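Local coordinates for possible hydrolase (Mycobacterium tuberculosis, PDB 6WYN), which hydrolyses carboxylic esters, preferring short, straight alkyl chains, with highest activity on chains of four atoms, and probably serves in ester or lipid metabolism, at residues F150-S155 and V176-T181. Residues are numbered along the deposited sequence; the frame is centred on the assembly and turned at random.
Sequences FVVGMS and VLVDVT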
ATOM      1  N   PHE A 150      10.534  -0.825 -11.286  1.00 30.49           N
ATOM      2  CA  PHE A 150       9.073  -1.081 -11.112  1.00 26.92           C
ATOM      3  C   PHE A 150       8.562  -0.568  -9.762  1.00 19.76           C
ATOM      4  O   PHE A 150       9.123  -0.887  -8.713  1.00 16.06           O
ATOM      5  CB  PHE A 150       8.760  -2.582 -11.257  1.00 31.41           C
ATOM      6  CG  PHE A 150       9.503  -3.222 -12.401  1.00 35.61           C
ATOM      7  CD1 PHE A 150      10.829  -3.624 -12.257  1.00 40.32           C
ATOM      8  CD2 PHE A 150       8.935  -3.290 -13.665  1.00 39.28           C
ATOM      9  CE1 PHE A 150      11.547  -4.149 -13.324  1.00 40.45           C
ATOM     10  CE2 PHE A 150       9.647  -3.823 -14.737  1.00 37.59           C
ATOM     11  CZ  PHE A 150      10.947  -4.255 -14.566  1.00 39.51           C
ATOM     12  N   VAL A 151       7.450   0.160  -9.784  1.00 15.86           N
ATOM     13  CA  VAL A 151       6.724   0.588  -8.570  1.00 14.59           C
ATOM     14  C   VAL A 151       5.304   0.058  -8.632  1.00 15.40           C
ATOM     15  O   VAL A 151       4.602   0.336  -9.598  1.00 17.16           O
ATOM     16  CB  VAL A 151       6.757   2.107  -8.394  1.00 14.40           C
ATOM     17  CG1 VAL A 151       6.115   2.547  -7.098  1.00 14.64           C
ATOM     18  CG2 VAL A 151       8.195   2.582  -8.486  1.00 15.78           C
ATOM     19  N   VAL A 152       4.931  -0.665  -7.596  1.00 12.82           N
ATOM     20  CA  VAL A 152       3.573  -1.175  -7.374  1.00 12.09           C
ATOM     21  C   VAL A 152       2.993  -0.381  -6.229  1.00 11.94           C
ATOM     22  O   VAL A 152       3.591  -0.435  -5.149  1.00 11.32           O
ATOM     23  CB  VAL A 152       3.614  -2.659  -7.039  1.00 11.66           C
ATOM     24  CG1 VAL A 152       2.224  -3.214  -6.803  1.00 12.15           C
ATOM     25  CG2 VAL A 152       4.379  -3.420  -8.101  1.00 12.11           C
ATOM     26  N   GLY A 153       1.844   0.249  -6.455  1.00 11.25           N
ATOM     27  CA  GLY A 153       1.168   1.039  -5.432  1.00 10.51           C
ATOM     28  C   GLY A 153      -0.290   0.705  -5.363  1.00 10.90           C
ATOM     29  O   GLY A 153      -0.982   0.764  -6.424  1.00 10.29           O
ATOM     30  N   MET A 154      -0.794   0.493  -4.163  1.00 11.84           N
ATOM     31  CA  MET A 154      -2.250   0.270  -3.974  1.00 13.80           C
ATOM     32  C   MET A 154      -2.923   1.549  -3.433  1.00 15.30           C
ATOM     33  O   MET A 154      -2.427   2.161  -2.454  1.00 11.98           O
ATOM     34  CB  MET A 154      -2.475  -0.895  -3.014  1.00 14.28           C
ATOM     35  CG  MET A 154      -3.920  -1.239  -2.856  1.00 16.08           C
ATOM     36  SD  MET A 154      -4.416  -0.760  -1.202  1.00 18.45           S
ATOM     37  CE  MET A 154      -6.161  -1.166  -1.200  1.00 19.85           C
ATOM     38  N   SER A 155      -4.069   1.922  -3.995  1.00 15.44           N
ATOM     39  CA  SER A 155      -4.885   3.089  -3.508  1.00 17.05           C
ATOM     40  C   SER A 155      -4.000   4.351  -3.243  1.00 15.18           C
ATOM     41  O   SER A 155      -3.399   4.851  -4.178  1.00 16.28           O
ATOM     42  CB  SER A 155      -5.750   2.692  -2.351  1.00 17.52           C
ATOM     43  OG  SER A 155      -6.895   3.553  -2.300  1.00 21.63           O
ATOM     44  N   VAL A 176       2.619  -0.094 -11.581  1.00 16.82           N
ATOM     45  CA  VAL A 176       1.448  -0.983 -11.415  1.00 15.41           C
ATOM     46  C   VAL A 176       0.584  -0.343 -10.343  1.00 14.29           C
ATOM     47  O   VAL A 176       1.060  -0.210  -9.194  1.00 14.87           O
ATOM     48  CB  VAL A 176       1.856  -2.420 -11.074  1.00 16.12           C
ATOM     49  CG1 VAL A 176       0.635  -3.288 -10.929  1.00 15.57           C
ATOM     50  CG2 VAL A 176       2.829  -3.009 -12.101  1.00 17.17           C
ATOM     51  N   LEU A 177      -0.626   0.064 -10.728  1.00 13.07           N
ATOM     52  CA  LEU A 177      -1.641   0.667  -9.848  1.00 13.23           C
ATOM     53  C   LEU A 177      -2.560  -0.445  -9.375  1.00 12.29           C
ATOM     54  O   LEU A 177      -3.191  -1.138 -10.263  1.00 12.98           O
ATOM     55  CB  LEU A 177      -2.441   1.730 -10.611  1.00 14.50           C
ATOM     56  CG  LEU A 177      -1.671   2.953 -11.092  1.00 17.19           C
ATOM     57  CD1 LEU A 177      -2.626   3.912 -11.769  1.00 19.06           C
ATOM     58  CD2 LEU A 177      -0.978   3.685  -9.946  1.00 18.33           C
ATOM     59  N   VAL A 178      -2.746  -0.585  -8.069  1.00 11.44           N
ATOM     60  CA  VAL A 178      -3.714  -1.592  -7.558  1.00 11.98           C
ATOM     61  C   VAL A 178      -4.987  -0.882  -7.131  1.00 12.09           C
ATOM     62  O   VAL A 178      -4.988  -0.180  -6.102  1.00 12.00           O
ATOM     63  CB  VAL A 178      -3.088  -2.481  -6.485  1.00 12.07           C
ATOM     64  CG1 VAL A 178      -4.036  -3.529  -5.956  1.00 12.59           C
ATOM     65  CG2 VAL A 178      -1.844  -3.142  -7.037  1.00 12.52           C
ATOM     66  N   ASP A 179      -6.070  -1.158  -7.891  1.00 11.66           N
ATOM     67  CA  ASP A 179      -7.458  -0.723  -7.649  1.00 11.28           C
ATOM     68  C   ASP A 179      -7.548   0.777  -7.348  1.00 10.33           C
ATOM     69  O   ASP A 179      -8.303   1.142  -6.462  1.00 10.94           O
ATOM     70  CB  ASP A 179      -8.095  -1.570  -6.546  1.00 12.44           C
ATOM     71  CG  ASP A 179      -9.600  -1.765  -6.729  1.00 14.35           C
ATOM     72  OD1 ASP A 179      -9.989  -2.187  -7.818  1.00 13.78           O
ATOM     73  OD2 ASP A 179     -10.389  -1.456  -5.779  1.00 15.55           O
ATOM     74  N   VAL A 180      -6.912   1.619  -8.137  1.00 10.71           N
ATOM     75  CA  VAL A 180      -7.075   3.082  -7.982  1.00 11.61           C
ATOM     76  C   VAL A 180      -6.783   3.822  -9.289  1.00 12.21           C
ATOM     77  O   VAL A 180      -5.949   3.386 -10.072  1.00 11.32           O
ATOM     78  CB  VAL A 180      -6.159   3.579  -6.842  1.00 11.39           C
ATOM     79  CG1 VAL A 180      -4.703   3.560  -7.289  1.00 11.05           C
ATOM     80  CG2 VAL A 180      -6.584   4.956  -6.347  1.00 12.13           C
ATOM     81  N   THR A 181      -7.422   4.981  -9.441  1.00 12.29           N
ATOM     82  CA  THR A 181      -7.030   6.062 -10.388  1.00 13.90           C
ATOM     83  C   THR A 181      -7.173   7.384  -9.619  1.00 12.86           C
ATOM     84  O   THR A 181      -7.821   7.422  -8.580  1.00 12.88           O
ATOM     85  CB  THR A 181      -7.906   6.065 -11.654  1.00 14.96           C
ATOM     86  OG1 THR A 181      -9.143   6.681 -11.279  1.00 15.02           O
ATOM     87  CG2 THR A 181      -8.182   4.683 -12.220  1.00 15.30           C
TER
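Val152 and Val176 lie side by side on one face of the sheet, CG2 of Val152 resting 4.0 Å from CB of Val176, and so begin a row that Met154 and Val178 continue. Val178 serves both neighbours across the strand gap: its CG2 slants past CG1 of Val152, while its CG1 meets CG of Met154 at 3.9 Å. With CG anti to the backbone N (chi1 -176°), Met154 sets CG against Val178, and the two side chains cross at about a right angle; the methionine chain is bent at chi2. Beneath the row, the parallel strands are stitched by four nearly straight backbone bonds: Val176 N to Val151 O, Gly153 N to Val176 O (2.9 Å), Val178 N to Gly153 O, and Ser155 N to Val178 O (3.1 Å). The last bond joins the final residue of one strand to Ser155, just past the end of the other, where the chain turns into helix 156-167 with a positive phi of 46°, the strained nucleophile elbow of alpha/beta hydrolases. Val180 packs against this turn, its CB 3.6 Å from CA of Ser155 and its CG1 3.6 Å from O of Ser155. Farther out, strand 85-88 flanks one side of the pair and strand 273-278 the other, while helix 312-315 touches Met154 and Val178. Asp179 is gripped by Gly278 N, Ser281 OG and His310 ND1, and His310 NE2 bonds to Ser155 OG. The parallel pairing thus brings the probable nucleophile, Ser155, and the probable triad aspartate, Asp179, to His310, consistent with a charge relay for ester cleavage.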